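Local structure of pentatricopeptide repeat-containing protein 10, chloroplastic (Zea mays, 4M59) at residues S41-L46 / A70-M75; M75-L80 / C90-E95; D149-M154 / P159-L164; T287-Y292 / L302-Q307. The protein binds specific single-stranded RNA elements in two chloroplast intergenic regions as a pentatricopeptide repeat protein, blocking exonucleases and so stabilising the mRNA. The protein carries 4 engineered substitutions. All coordinates share one frame; numbering follows the deposited sequence.

How the interactions relate
The four contacts come in series along the chain. Interactions 1 and 2 share helix 70-82 and also Met75. Their centres lie about 11 Å apart, and Leu43 and Leu73 of interaction 1 pack on Val76 and Leu92 of interaction 2, respectively. Interaction 3 joins helices 141-151 and 158-170, its centre about 25 Å from that of interaction 2. Interaction 4 joins helices 282-295 and 298-310, its centre about 38 Å from that of interaction 3. Interactions 2, 3 and 4 each pair segments within one predicted repeat, while interaction 1 joins a preceding helix to the first repeat. Together they sample the helical superstructure that carries the RNA.

Interaction 1. Residues S41-L46 / A70-M75; sequences SLLKAL and ASALEM
Leu43 lays its CD1 methyl over Ala72 of the 70-75 segment. CD1 is 3.4 Å from Ala72 O and 3.9 Å from Ala72 CB. The methyl therefore meets both the backbone and the short side chain of that residue. Ala72 O is already engaged within its own helix, because Met75 N donates a hydrogen bond to it at 2.9 Å. The leucine packs beside this bonded carbonyl and makes no polar contact with it. With chi1 at -59°, Leu43 CG lies anti to the carbonyl carbon, and the branch is carried across to the second helix.

The other half of the contact is Lys44 with Met75. The CB of Met75 points toward the 41-46 segment, and its chain bends at chi2. Met75 SD comes to 3.8 Å from Lys44 CA and 3.9 Å from Lys44 CB. The sulfur thus rests at the root of the lysine side chain. Farther out the model brings the two chains too close together, so the exact course of the Lys44 and Met75 ends is doubtful. No hydrogen bond links the two segments. The contact is apolar packing with an exposed lysine at its border.

The two segments run broadly the same way, with helix 52-65 between them in the sequence. This is consistent with successive helical hairpins stacked side by side in an alpha-solenoid. Leu43 also packs on Leu59 of helix 52-65 and on Val76. Thr40, at the start of helix 39-47, adds to the packing on Ala72 and Met75.

Interaction 2. Residues M75-L80 / C90-E95; sequences MVVRAL and CALLDE
No ring, amide or other flat group takes part where Leu92 meets Val77 and Leu80, so the contact has no faces or edges, only branched aliphatic tips. One methyl does the touching. Leu92 CD1 lies 4.1 Å from Val77 CG2 and 4.2 Å from Leu80 CD1. The Val77 and Leu92 side chains lie alongside each other and run in opposite senses. Leu92 turns CG away from its carbonyl carbon (chi1 -62°), and an extended chi2 of 172° carries CD1 on to the other helix.

Helices 70-82 and 86-95 are the two helices of the hairpin in the first predicted pentatricopeptide repeat, residues 69-99. Neighbouring helices close over the pair. Leu92 also packs on Leu56 of helix 52-65, and Val77 on Thr111 of helix 106-117. The charged Asp94 and Glu95 do not join the contact. They form salt bridges instead with Arg121 and Arg60, respectively.

All three touching residues are buried, and no hydrogen bond crosses between the segments. The direct overlap is small, 91 Å² over both sides. Cohesion here is dispersive and hydrophobic, with no directional bond between the two segments.

Interaction 3. Residues D149-M154 / P159-L164; sequences DVYGRM and PRIVAL
Two torsion settings bring Tyr151 and Arg160 together. Tyr151 has chi1 at -83°, which swings CG to the side of the backbone N and carries the ring over to the 159-164 helix. The arginine lays CB, CG and CD along the ring and bends only at chi3, which turns the guanidinium out of line with these methylenes. Arg160 CB stands over one face of the ring, 3.8 Å from the Tyr151 centroid and 14° off the normal. This is a CH-pi contact. Arg160 CD approaches Tyr151 CE1 at 3.3 Å. The guanidinium plane is turned 83° from the ring plane, so the two do not stack.

Leu164 comes at the ring edge, with CD2 3.8 Å from Tyr151 CE2. Ile161 CG1 packs at 3.8 Å on Tyr151 CB, where the side chain leaves the backbone. The aromatic residue is thus held at its root, at one edge and over one face. It joins helices 141-151 and 158-170, which make the helical hairpin of the third predicted pentatricopeptide repeat. Across the turn, Met154 CE lies 4.2 Å from Arg160 NH2.

Within the first segment, Arg153 grips Asp149 side-on. Arg153 NE meets Asp149 OD1 at 2.9 Å from above the carboxylate plane. Arg153 NH2 meets the syn lone pair of Asp149 OD2 at 3.2 Å. This salt bridge limits how the guanidinium can turn. Arg153 NH2 also forms a salt bridge with an RNA phosphate, and Asp149 packs on an RNA sugar. Arg189 of the same chain and Arg365 of the second subunit lie close to the same guanidinium.

Interaction 4. Residues T287-Y292 / L302-Q307; sequences TVMTAY and LALFDQ
Met289 reaches from its helix toward Leu304 and Phe305, its CB directed at the 302-307 segment. The next atom, CG, comes to 4.1 Å from Leu304 CD2. Met289 SD then settles 3.8 Å from Phe305 CB. It is also 4.7 Å from the centroid of the Phe305 ring, 48° off the ring normal. This oblique placing is a Met-aromatic contact. At chi3, -61°, the chain bends. The terminal CE thereby touches both partners, lying 3.6 Å from Leu304 CD2 and 3.8 Å from Phe305 CD1. The methionine end thus touches a leucine methyl and the phenylalanine ring at once.

Leu304 divides its two methyls between two residues. While CD2 meets the methionine, Leu304 CD1 lies 3.7 Å from both CG1 and CG2 of Val288. Leu304 points its CB at the opposing helix, which lets both methyls reach it. All four touching residues are buried. No hydrogen bond crosses the contact, which is held by aliphatic, sulfur and aromatic packing.

The local helix axes approach to 9.7 Å and run nearly antiparallel, at 161°. This is the two-helix hairpin of a pentatricopeptide repeat, the seventh by prediction. Other helices pack around it. Tyr250 of helix 247-255 touches Val288, and Leu270 of helix 266-272 touches Leu304. On helix 317-328, Val323 packs on Phe305, and Tyr320 meets the Phe305 ring edge-to-face. The hairpin is thus set between the helices that precede it and the one that follows.

Interaction 1. Residues S41-L46 / A70-M75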
loop_
_atom_site.group_PDB
_atom_site.type_symbol
_atom_site.label_atom_id
_atom_site.label_comp_id
_atom_site.label_asym_id
_atom_site.label_seq_id
_atom_site.Cartn_x
_atom_site.Cartn_y
_atom_site.Cartn_z
ATOM N N SER A 41 -28.933 1.644 -39.259
ATOM C CA SER A 41 -28.586 0.282 -39.646
ATOM C C SER A 41 -27.083 0.059 -39.509
ATOM O O SER A 41 -26.643 -0.937 -38.940
ATOM C CB SER A 41 -29.029 0.003 -41.082
ATOM O OG SER A 41 -29.940 -1.078 -41.134
ATOM N N LEU A 42 -26.303 0.998 -40.034
ATOM C CA LEU A 42 -24.851 0.925 -39.937
ATOM C C LEU A 42 -24.423 0.895 -38.479
ATOM O O LEU A 42 -23.498 0.175 -38.106
ATOM C CB LEU A 42 -24.209 2.115 -40.648
ATOM C CG LEU A 42 -24.370 2.175 -42.165
ATOM C CD1 LEU A 42 -23.501 3.279 -42.750
ATOM C CD2 LEU A 42 -24.026 0.833 -42.789
ATOM N N LEU A 43 -25.105 1.690 -37.659
ATOM C CA LEU A 43 -24.805 1.764 -36.236
ATOM C C LEU A 43 -24.989 0.407 -35.563
ATOM O O LEU A 43 -24.126 -0.046 -34.812
ATOM C CB LEU A 43 -25.684 2.813 -35.559
ATOM C CG LEU A 43 -25.561 4.242 -36.094
ATOM C CD1 LEU A 43 -25.983 5.243 -35.029
ATOM C CD2 LEU A 43 -24.142 4.520 -36.563
ATOM N N LYS A 44 -26.131 -0.214 -35.834
ATOM C CA LYS A 44 -26.459 -1.514 -35.267
ATOM C C LYS A 44 -25.424 -2.547 -35.680
ATOM O O LYS A 44 -25.081 -3.438 -34.900
ATOM C CB LYS A 44 -27.851 -1.958 -35.711
ATOM C CG LYS A 44 -28.322 -3.260 -35.081
ATOM C CD LYS A 44 -29.808 -3.216 -34.761
ATOM C CE LYS A 44 -30.364 -4.609 -34.532
ATOM N NZ LYS A 44 -31.637 -4.580 -33.762
ATOM N N ALA A 45 -24.925 -2.429 -36.905
ATOM C CA ALA A 45 -23.908 -3.349 -37.378
ATOM C C ALA A 45 -22.562 -3.098 -36.739
ATOM O O ALA A 45 -21.846 -4.032 -36.408
ATOM C CB ALA A 45 -23.785 -3.276 -38.882
ATOM N N LEU A 46 -22.202 -1.836 -36.575
ATOM C CA LEU A 46 -20.902 -1.523 -36.021
ATOM C C LEU A 46 -20.799 -1.980 -34.577
ATOM O O LEU A 46 -19.720 -2.291 -34.106
ATOM C CB LEU A 46 -20.625 -0.035 -36.134
ATOM C CG LEU A 46 -20.465 0.490 -37.559
ATOM C CD1 LEU A 46 -20.652 1.982 -37.613
ATOM C CD2 LEU A 46 -19.109 0.139 -38.086
ATOM N N ALA A 70 -33.017 10.936 -34.415
ATOM C CA ALA A 70 -33.059 10.570 -33.023
ATOM C C ALA A 70 -32.944 9.081 -32.837
ATOM O O ALA A 70 -32.355 8.624 -31.880
ATOM C CB ALA A 70 -34.326 11.046 -32.434
ATOM N N SER A 71 -33.516 8.324 -33.766
ATOM C CA SER A 71 -33.483 6.868 -33.698
ATOM C C SER A 71 -32.051 6.344 -33.712
ATOM O O SER A 71 -31.761 5.285 -33.153
ATOM C CB SER A 71 -34.274 6.259 -34.861
ATOM O OG SER A 71 -35.366 5.494 -34.382
ATOM N N ALA A 72 -31.156 7.090 -34.353
ATOM C CA ALA A 72 -29.774 6.702 -34.442
ATOM C C ALA A 72 -29.034 6.995 -33.156
ATOM O O ALA A 72 -28.292 6.169 -32.657
ATOM C CB ALA A 72 -29.130 7.426 -35.570
ATOM N N LEU A 73 -29.231 8.195 -32.638
ATOM C CA LEU A 73 -28.581 8.605 -31.414
ATOM C C LEU A 73 -28.957 7.673 -30.292
ATOM O O LEU A 73 -28.117 7.243 -29.522
ATOM C CB LEU A 73 -28.987 10.027 -31.055
ATOM C CG LEU A 73 -28.423 10.577 -29.748
ATOM C CD1 LEU A 73 -26.929 10.750 -29.829
ATOM C CD2 LEU A 73 -29.072 11.885 -29.410
ATOM N N GLU A 74 -30.236 7.356 -30.217
ATOM C CA GLU A 74 -30.734 6.461 -29.205
ATOM C C GLU A 74 -30.043 5.119 -29.288
ATOM O O GLU A 74 -29.904 4.433 -28.297
ATOM C CB GLU A 74 -32.234 6.278 -29.381
ATOM C CG GLU A 74 -33.042 7.522 -29.105
ATOM C CD GLU A 74 -34.481 7.365 -29.502
ATOM O OE1 GLU A 74 -34.866 6.253 -29.878
ATOM O OE2 GLU A 74 -35.228 8.357 -29.439
ATOM N N MET A 75 -29.631 4.748 -30.493
ATOM C CA MET A 75 -29.027 3.442 -30.729
ATOM C C MET A 75 -27.581 3.393 -30.260
ATOM O O MET A 75 -27.084 2.346 -29.853
ATOM C CB MET A 75 -29.104 3.084 -32.214
ATOM C CG MET A 75 -29.743 1.734 -32.491
ATOM S SD MET A 75 -28.524 0.426 -32.719
ATOM C CE MET A 75 -29.591 -1.000 -32.891
#

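Interaction 2. Residues M75-L80 / C90-E95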
loop_
_atom_site.group_PDB
_atom_site.type_symbol
_atom_site.label_atom_id
_atom_site.label_comp_id
_atom_site.label_asym_id
_atom_site.label_seq_id
_atom_site.Cartn_x
_atom_site.Cartn_y
_atom_site.Cartn_z
ATOM N N MET A 75 -29.631 4.748 -30.493
ATOM C CA MET A 75 -29.027 3.442 -30.729
ATOM C C MET A 75 -27.581 3.393 -30.260
ATOM O O MET A 75 -27.084 2.346 -29.853
ATOM C CB MET A 75 -29.104 3.084 -32.214
ATOM C CG MET A 75 -29.743 1.734 -32.491
ATOM S SD MET A 75 -28.524 0.426 -32.719
ATOM C CE MET A 75 -29.591 -1.000 -32.891
ATOM N N VAL A 76 -26.905 4.533 -30.326
ATOM C CA VAL A 76 -25.518 4.613 -29.937
ATOM C C VAL A 76 -25.422 4.726 -28.430
ATOM O O VAL A 76 -24.537 4.166 -27.806
ATOM C CB VAL A 76 -24.845 5.785 -30.624
ATOM C CG1 VAL A 76 -23.521 6.059 -30.015
ATOM C CG2 VAL A 76 -24.674 5.486 -32.072
ATOM N N VAL A 77 -26.380 5.431 -27.853
ATOM C CA VAL A 77 -26.437 5.640 -26.421
ATOM C C VAL A 77 -26.664 4.358 -25.633
ATOM O O VAL A 77 -26.107 4.184 -24.561
ATOM C CB VAL A 77 -27.512 6.662 -26.079
ATOM C CG1 VAL A 77 -27.740 6.722 -24.612
ATOM C CG2 VAL A 77 -27.110 8.015 -26.581
ATOM N N ARG A 78 -27.496 3.467 -26.161
ATOM C CA ARG A 78 -27.783 2.211 -25.479
ATOM C C ARG A 78 -26.505 1.397 -25.300
ATOM O O ARG A 78 -26.299 0.759 -24.269
ATOM C CB ARG A 78 -28.818 1.393 -26.254
ATOM C CG ARG A 78 -28.907 -0.059 -25.828
ATOM C CD ARG A 78 -30.343 -0.454 -25.522
ATOM N NE ARG A 78 -30.761 -1.629 -26.281
ATOM C CZ ARG A 78 -31.540 -1.586 -27.356
ATOM N NH1 ARG A 78 -31.995 -0.425 -27.802
ATOM N NH2 ARG A 78 -31.868 -2.706 -27.983
ATOM N N ALA A 79 -25.654 1.431 -26.318
ATOM C CA ALA A 79 -24.389 0.735 -26.307
ATOM C C ALA A 79 -23.422 1.371 -25.337
ATOM O O ALA A 79 -22.858 0.701 -24.492
ATOM C CB ALA A 79 -23.811 0.742 -27.678
ATOM N N LEU A 80 -23.240 2.674 -25.473
ATOM C CA LEU A 80 -22.342 3.409 -24.619
ATOM C C LEU A 80 -22.670 3.161 -23.173
ATOM O O LEU A 80 -21.793 2.922 -22.357
ATOM C CB LEU A 80 -22.443 4.895 -24.902
ATOM C CG LEU A 80 -21.812 5.345 -26.203
ATOM C CD1 LEU A 80 -21.795 6.837 -26.304
ATOM C CD2 LEU A 80 -20.432 4.814 -26.288
ATOM N N CYS A 90 -22.196 12.222 -22.300
ATOM C CA CYS A 90 -22.271 13.597 -21.850
ATOM C C CYS A 90 -21.719 14.485 -22.926
ATOM O O CYS A 90 -21.889 15.683 -22.896
ATOM C CB CYS A 90 -21.492 13.795 -20.558
ATOM S SG CYS A 90 -22.144 12.944 -19.149
ATOM N N ALA A 91 -21.045 13.879 -23.884
ATOM C CA ALA A 91 -20.489 14.606 -24.993
ATOM C C ALA A 91 -21.566 14.906 -25.996
ATOM O O ALA A 91 -21.707 16.030 -26.445
ATOM C CB ALA A 91 -19.426 13.799 -25.631
ATOM N N LEU A 92 -22.318 13.873 -26.344
ATOM C CA LEU A 92 -23.429 13.967 -27.270
ATOM C C LEU A 92 -24.437 14.958 -26.777
ATOM O O LEU A 92 -25.087 15.641 -27.548
ATOM C CB LEU A 92 -24.101 12.624 -27.369
ATOM C CG LEU A 92 -23.188 11.548 -27.911
ATOM C CD1 LEU A 92 -23.845 10.209 -27.809
ATOM C CD2 LEU A 92 -22.889 11.856 -29.342
ATOM N N LEU A 93 -24.575 15.018 -25.470
ATOM C CA LEU A 93 -25.454 15.968 -24.860
ATOM C C LEU A 93 -24.927 17.362 -25.102
ATOM O O LEU A 93 -25.683 18.315 -25.212
ATOM C CB LEU A 93 -25.501 15.692 -23.375
ATOM C CG LEU A 93 -26.215 16.726 -22.539
ATOM C CD1 LEU A 93 -27.639 16.339 -22.418
ATOM C CD2 LEU A 93 -25.575 16.786 -21.213
ATOM N N ASP A 94 -23.605 17.492 -25.123
ATOM C CA ASP A 94 -22.970 18.804 -25.157
ATOM C C ASP A 94 -22.751 19.350 -26.566
ATOM O O ASP A 94 -22.781 20.561 -26.775
ATOM C CB ASP A 94 -21.652 18.779 -24.382
ATOM C CG ASP A 94 -21.858 18.632 -22.890
ATOM O OD1 ASP A 94 -22.869 19.153 -22.376
ATOM O OD2 ASP A 94 -21.012 17.997 -22.228
ATOM N N GLU A 95 -22.533 18.460 -27.524
ATOM C CA GLU A 95 -22.325 18.878 -28.907
ATOM C C GLU A 95 -23.640 18.872 -29.689
ATOM O O GLU A 95 -23.954 19.829 -30.395
ATOM C CB GLU A 95 -21.242 18.023 -29.581
ATOM C CG GLU A 95 -21.745 16.887 -30.460
ATOM C CD GLU A 95 -21.105 16.897 -31.838
ATOM O OE1 GLU A 95 -20.225 16.048 -32.096
ATOM O OE2 GLU A 95 -21.479 17.757 -32.662
#

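Interaction 3. Residues D149-M154 / P159-L164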
loop_
_atom_site.group_PDB
_atom_site.type_symbol
_atom_site.label_atom_id
_atom_site.label_comp_id
_atom_site.label_asym_id
_atom_site.label_seq_id
_atom_site.Cartn_x
_atom_site.Cartn_y
_atom_site.Cartn_z
ATOM N N ASP A 149 -31.442 9.784 -7.119
ATOM C CA ASP A 149 -30.053 9.587 -6.811
ATOM C C ASP A 149 -29.298 10.880 -7.006
ATOM O O ASP A 149 -28.296 11.101 -6.371
ATOM C CB ASP A 149 -29.490 8.513 -7.726
ATOM C CG ASP A 149 -28.219 7.926 -7.212
ATOM O OD1 ASP A 149 -27.935 8.074 -6.015
ATOM O OD2 ASP A 149 -27.485 7.316 -8.001
ATOM N N VAL A 150 -29.790 11.737 -7.881
ATOM C CA VAL A 150 -29.164 13.025 -8.107
ATOM C C VAL A 150 -29.492 13.983 -6.979
ATOM O O VAL A 150 -28.653 14.734 -6.528
ATOM C CB VAL A 150 -29.589 13.616 -9.450
ATOM C CG1 VAL A 150 -29.103 15.017 -9.584
ATOM C CG2 VAL A 150 -29.038 12.799 -10.561
ATOM N N TYR A 151 -30.739 13.939 -6.522
ATOM C CA TYR A 151 -31.169 14.770 -5.409
ATOM C C TYR A 151 -30.385 14.397 -4.158
ATOM O O TYR A 151 -30.084 15.252 -3.328
ATOM C CB TYR A 151 -32.664 14.574 -5.148
ATOM C CG TYR A 151 -33.570 15.405 -6.026
ATOM C CD1 TYR A 151 -33.219 16.691 -6.399
ATOM C CD2 TYR A 151 -34.779 14.895 -6.474
ATOM C CE1 TYR A 151 -34.050 17.448 -7.202
ATOM C CE2 TYR A 151 -35.613 15.648 -7.276
ATOM C CZ TYR A 151 -35.247 16.924 -7.637
ATOM O OH TYR A 151 -36.077 17.675 -8.435
ATOM N N GLY A 152 -30.062 13.117 -4.036
ATOM C CA GLY A 152 -29.425 12.603 -2.846
ATOM C C GLY A 152 -27.950 12.870 -2.721
ATOM O O GLY A 152 -27.363 12.621 -1.687
ATOM N N ARG A 153 -27.341 13.354 -3.798
ATOM C CA ARG A 153 -25.902 13.581 -3.815
ATOM C C ARG A 153 -25.568 15.065 -3.866
ATOM O O ARG A 153 -24.404 15.452 -3.889
ATOM C CB ARG A 153 -25.260 12.862 -5.005
ATOM C CG ARG A 153 -25.843 11.486 -5.284
ATOM C CD ARG A 153 -24.846 10.605 -6.018
ATOM N NE ARG A 153 -25.323 9.229 -6.141
ATOM C CZ ARG A 153 -24.679 8.171 -5.663
ATOM N NH1 ARG A 153 -23.530 8.326 -5.025
ATOM N NH2 ARG A 153 -25.188 6.959 -5.824
ATOM N N MET A 154 -26.606 15.896 -3.875
ATOM C CA MET A 154 -26.424 17.327 -3.924
ATOM C C MET A 154 -26.431 17.887 -2.530
ATOM O O MET A 154 -25.612 18.728 -2.187
ATOM C CB MET A 154 -27.543 17.973 -4.729
ATOM C CG MET A 154 -27.570 17.562 -6.168
ATOM S SD MET A 154 -29.101 17.948 -7.004
ATOM C CE MET A 154 -28.919 19.699 -7.181
ATOM N N PRO A 159 -36.854 18.022 0.534
ATOM C CA PRO A 159 -38.190 18.391 0.090
ATOM C C PRO A 159 -38.426 18.007 -1.345
ATOM O O PRO A 159 -39.535 17.676 -1.716
ATOM C CB PRO A 159 -38.176 19.904 0.194
ATOM C CG PRO A 159 -37.228 20.187 1.213
ATOM C CD PRO A 159 -36.144 19.192 1.062
ATOM N N ARG A 160 -37.381 18.082 -2.159
ATOM C CA ARG A 160 -37.502 17.754 -3.571
ATOM C C ARG A 160 -37.684 16.258 -3.763
ATOM O O ARG A 160 -38.184 15.812 -4.794
ATOM C CB ARG A 160 -36.280 18.252 -4.345
ATOM C CG ARG A 160 -36.565 19.447 -5.240
ATOM C CD ARG A 160 -35.283 20.098 -5.727
ATOM N NE ARG A 160 -34.648 20.897 -4.687
ATOM C CZ ARG A 160 -33.409 21.378 -4.766
ATOM N NH1 ARG A 160 -32.911 22.095 -3.770
ATOM N NH2 ARG A 160 -32.674 21.141 -5.844
ATOM N N ILE A 161 -37.282 15.481 -2.762
ATOM C CA ILE A 161 -37.434 14.041 -2.811
ATOM C C ILE A 161 -38.840 13.652 -2.437
ATOM O O ILE A 161 -39.477 12.855 -3.102
ATOM C CB ILE A 161 -36.484 13.371 -1.859
ATOM C CG1 ILE A 161 -35.063 13.612 -2.331
ATOM C CG2 ILE A 161 -36.771 11.918 -1.795
ATOM C CD1 ILE A 161 -34.025 13.235 -1.362
ATOM N N VAL A 162 -39.334 14.253 -1.357
ATOM C CA VAL A 162 -40.699 14.021 -0.907
ATOM C C VAL A 162 -41.701 14.458 -1.970
ATOM O O VAL A 162 -42.699 13.778 -2.205
ATOM C CB VAL A 162 -40.994 14.775 0.403
ATOM C CG1 VAL A 162 -42.448 14.582 0.810
ATOM C CG2 VAL A 162 -40.059 14.307 1.507
ATOM N N ALA A 163 -41.431 15.590 -2.611
ATOM C CA ALA A 163 -42.304 16.088 -3.655
ATOM C C ALA A 163 -42.291 15.226 -4.898
ATOM O O ALA A 163 -43.299 15.105 -5.568
ATOM C CB ALA A 163 -41.939 17.493 -4.010
ATOM N N LEU A 164 -41.153 14.631 -5.210
ATOM C CA LEU A 164 -41.047 13.828 -6.410
ATOM C C LEU A 164 -41.583 12.454 -6.147
ATOM O O LEU A 164 -42.029 11.769 -7.057
ATOM C CB LEU A 164 -39.606 13.732 -6.867
ATOM C CG LEU A 164 -39.381 12.999 -8.180
ATOM C CD1 LEU A 164 -39.971 13.769 -9.323
ATOM C CD2 LEU A 164 -37.921 12.798 -8.399
#

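Interaction 4. Residues T287-Y292 / L302-Q307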
loop_
_atom_site.group_PDB
_atom_site.type_symbol
_atom_site.label_atom_id
_atom_site.label_comp_id
_atom_site.label_asym_id
_atom_site.label_seq_id
_atom_site.Cartn_x
_atom_site.Cartn_y
_atom_site.Cartn_z
ATOM N N THR A 287 -16.877 -13.953 7.690
ATOM C CA THR A 287 -17.206 -12.772 6.940
ATOM C C THR A 287 -17.120 -11.554 7.829
ATOM O O THR A 287 -16.600 -10.529 7.423
ATOM C CB THR A 287 -18.578 -12.906 6.294
ATOM O OG1 THR A 287 -18.511 -13.886 5.258
ATOM C CG2 THR A 287 -18.991 -11.609 5.685
ATOM N N VAL A 288 -17.588 -11.675 9.056
ATOM C CA VAL A 288 -17.525 -10.563 9.985
ATOM C C VAL A 288 -16.132 -10.391 10.578
ATOM O O VAL A 288 -15.683 -9.280 10.810
ATOM C CB VAL A 288 -18.577 -10.701 11.085
ATOM C CG1 VAL A 288 -18.786 -12.143 11.411
ATOM C CG2 VAL A 288 -18.186 -9.937 12.317
ATOM N N MET A 289 -15.438 -11.494 10.798
ATOM C CA MET A 289 -14.077 -11.415 11.295
ATOM C C MET A 289 -13.203 -10.672 10.307
ATOM O O MET A 289 -12.464 -9.765 10.672
ATOM C CB MET A 289 -13.516 -12.809 11.564
ATOM C CG MET A 289 -13.186 -13.055 13.022
ATOM S SD MET A 289 -12.441 -14.644 13.374
ATOM C CE MET A 289 -13.728 -15.730 12.833
ATOM N N THR A 290 -13.313 -11.047 9.044
ATOM C CA THR A 290 -12.496 -10.469 8.000
ATOM C C THR A 290 -12.849 -9.022 7.789
ATOM O O THR A 290 -12.018 -8.226 7.383
ATOM C CB THR A 290 -12.724 -11.193 6.718
ATOM O OG1 THR A 290 -13.120 -12.531 7.015
ATOM C CG2 THR A 290 -11.477 -11.228 5.917
ATOM N N ALA A 291 -14.093 -8.684 8.068
ATOM C CA ALA A 291 -14.551 -7.319 7.939
ATOM C C ALA A 291 -13.770 -6.434 8.873
ATOM O O ALA A 291 -13.182 -5.455 8.459
ATOM C CB ALA A 291 -16.006 -7.231 8.247
ATOM N N TYR A 292 -13.760 -6.800 10.141
ATOM C CA TYR A 292 -13.024 -6.054 11.139
ATOM C C TYR A 292 -11.547 -6.053 10.844
ATOM O O TYR A 292 -10.844 -5.103 11.167
ATOM C CB TYR A 292 -13.288 -6.631 12.516
ATOM C CG TYR A 292 -14.632 -6.243 13.023
ATOM C CD1 TYR A 292 -14.805 -5.084 13.733
ATOM C CD2 TYR A 292 -15.738 -7.010 12.756
ATOM C CE1 TYR A 292 -16.030 -4.713 14.176
ATOM C CE2 TYR A 292 -16.968 -6.647 13.205
ATOM C CZ TYR A 292 -17.108 -5.497 13.913
ATOM O OH TYR A 292 -18.340 -5.118 14.367
ATOM N N LEU A 302 -10.577 -11.110 16.911
ATOM C CA LEU A 302 -10.058 -12.121 17.816
ATOM C C LEU A 302 -11.135 -12.468 18.829
ATOM O O LEU A 302 -11.425 -13.638 19.071
ATOM C CB LEU A 302 -8.816 -11.596 18.539
ATOM C CG LEU A 302 -7.469 -12.224 18.172
ATOM C CD1 LEU A 302 -7.492 -12.788 16.759
ATOM C CD2 LEU A 302 -6.353 -11.203 18.330
ATOM N N ALA A 303 -11.732 -11.432 19.410
ATOM C CA ALA A 303 -12.784 -11.607 20.378
ATOM C C ALA A 303 -13.885 -12.475 19.812
ATOM O O ALA A 303 -14.360 -13.367 20.493
ATOM C CB ALA A 303 -13.321 -10.288 20.785
ATOM N N LEU A 304 -14.285 -12.243 18.570
ATOM C CA LEU A 304 -15.324 -13.077 17.985
ATOM C C LEU A 304 -14.809 -14.475 17.914
ATOM O O LEU A 304 -15.552 -15.431 18.100
ATOM C CB LEU A 304 -15.702 -12.638 16.573
ATOM C CG LEU A 304 -16.801 -13.429 15.837
ATOM C CD1 LEU A 304 -17.448 -12.553 14.811
ATOM C CD2 LEU A 304 -16.317 -14.694 15.151
ATOM N N PHE A 305 -13.529 -14.590 17.618
ATOM C CA PHE A 305 -12.984 -15.894 17.384
ATOM C C PHE A 305 -13.062 -16.694 18.664
ATOM O O PHE A 305 -13.283 -17.890 18.628
ATOM C CB PHE A 305 -11.567 -15.814 16.840
ATOM C CG PHE A 305 -11.100 -17.085 16.249
ATOM C CD1 PHE A 305 -11.941 -17.829 15.471
ATOM C CD2 PHE A 305 -9.839 -17.548 16.477
ATOM C CE1 PHE A 305 -11.532 -18.991 14.937
ATOM C CE2 PHE A 305 -9.436 -18.715 15.940
ATOM C CZ PHE A 305 -10.283 -19.434 15.169
ATOM N N ASP A 306 -12.905 -16.010 19.791
ATOM C CA ASP A 306 -13.036 -16.647 21.094
ATOM C C ASP A 306 -14.451 -17.176 21.284
ATOM O O ASP A 306 -14.663 -18.178 21.965
ATOM C CB ASP A 306 -12.703 -15.651 22.205
ATOM C CG ASP A 306 -11.264 -15.755 22.673
ATOM O OD1 ASP A 306 -10.538 -16.643 22.178
ATOM O OD2 ASP A 306 -10.861 -14.947 23.537
ATOM N N GLN A 307 -15.419 -16.497 20.675
ATOM C CA GLN A 307 -16.824 -16.864 20.817
ATOM C C GLN A 307 -17.241 -17.984 19.868
ATOM O O GLN A 307 -17.919 -18.927 20.270
ATOM C CB GLN A 307 -17.719 -15.641 20.613
ATOM C CG GLN A 307 -17.858 -14.763 21.846
ATOM C CD GLN A 307 -16.520 -14.301 22.388
ATOM O OE1 GLN A 307 -15.467 -14.757 21.946
ATOM N NE2 GLN A 307 -16.556 -13.386 23.347
#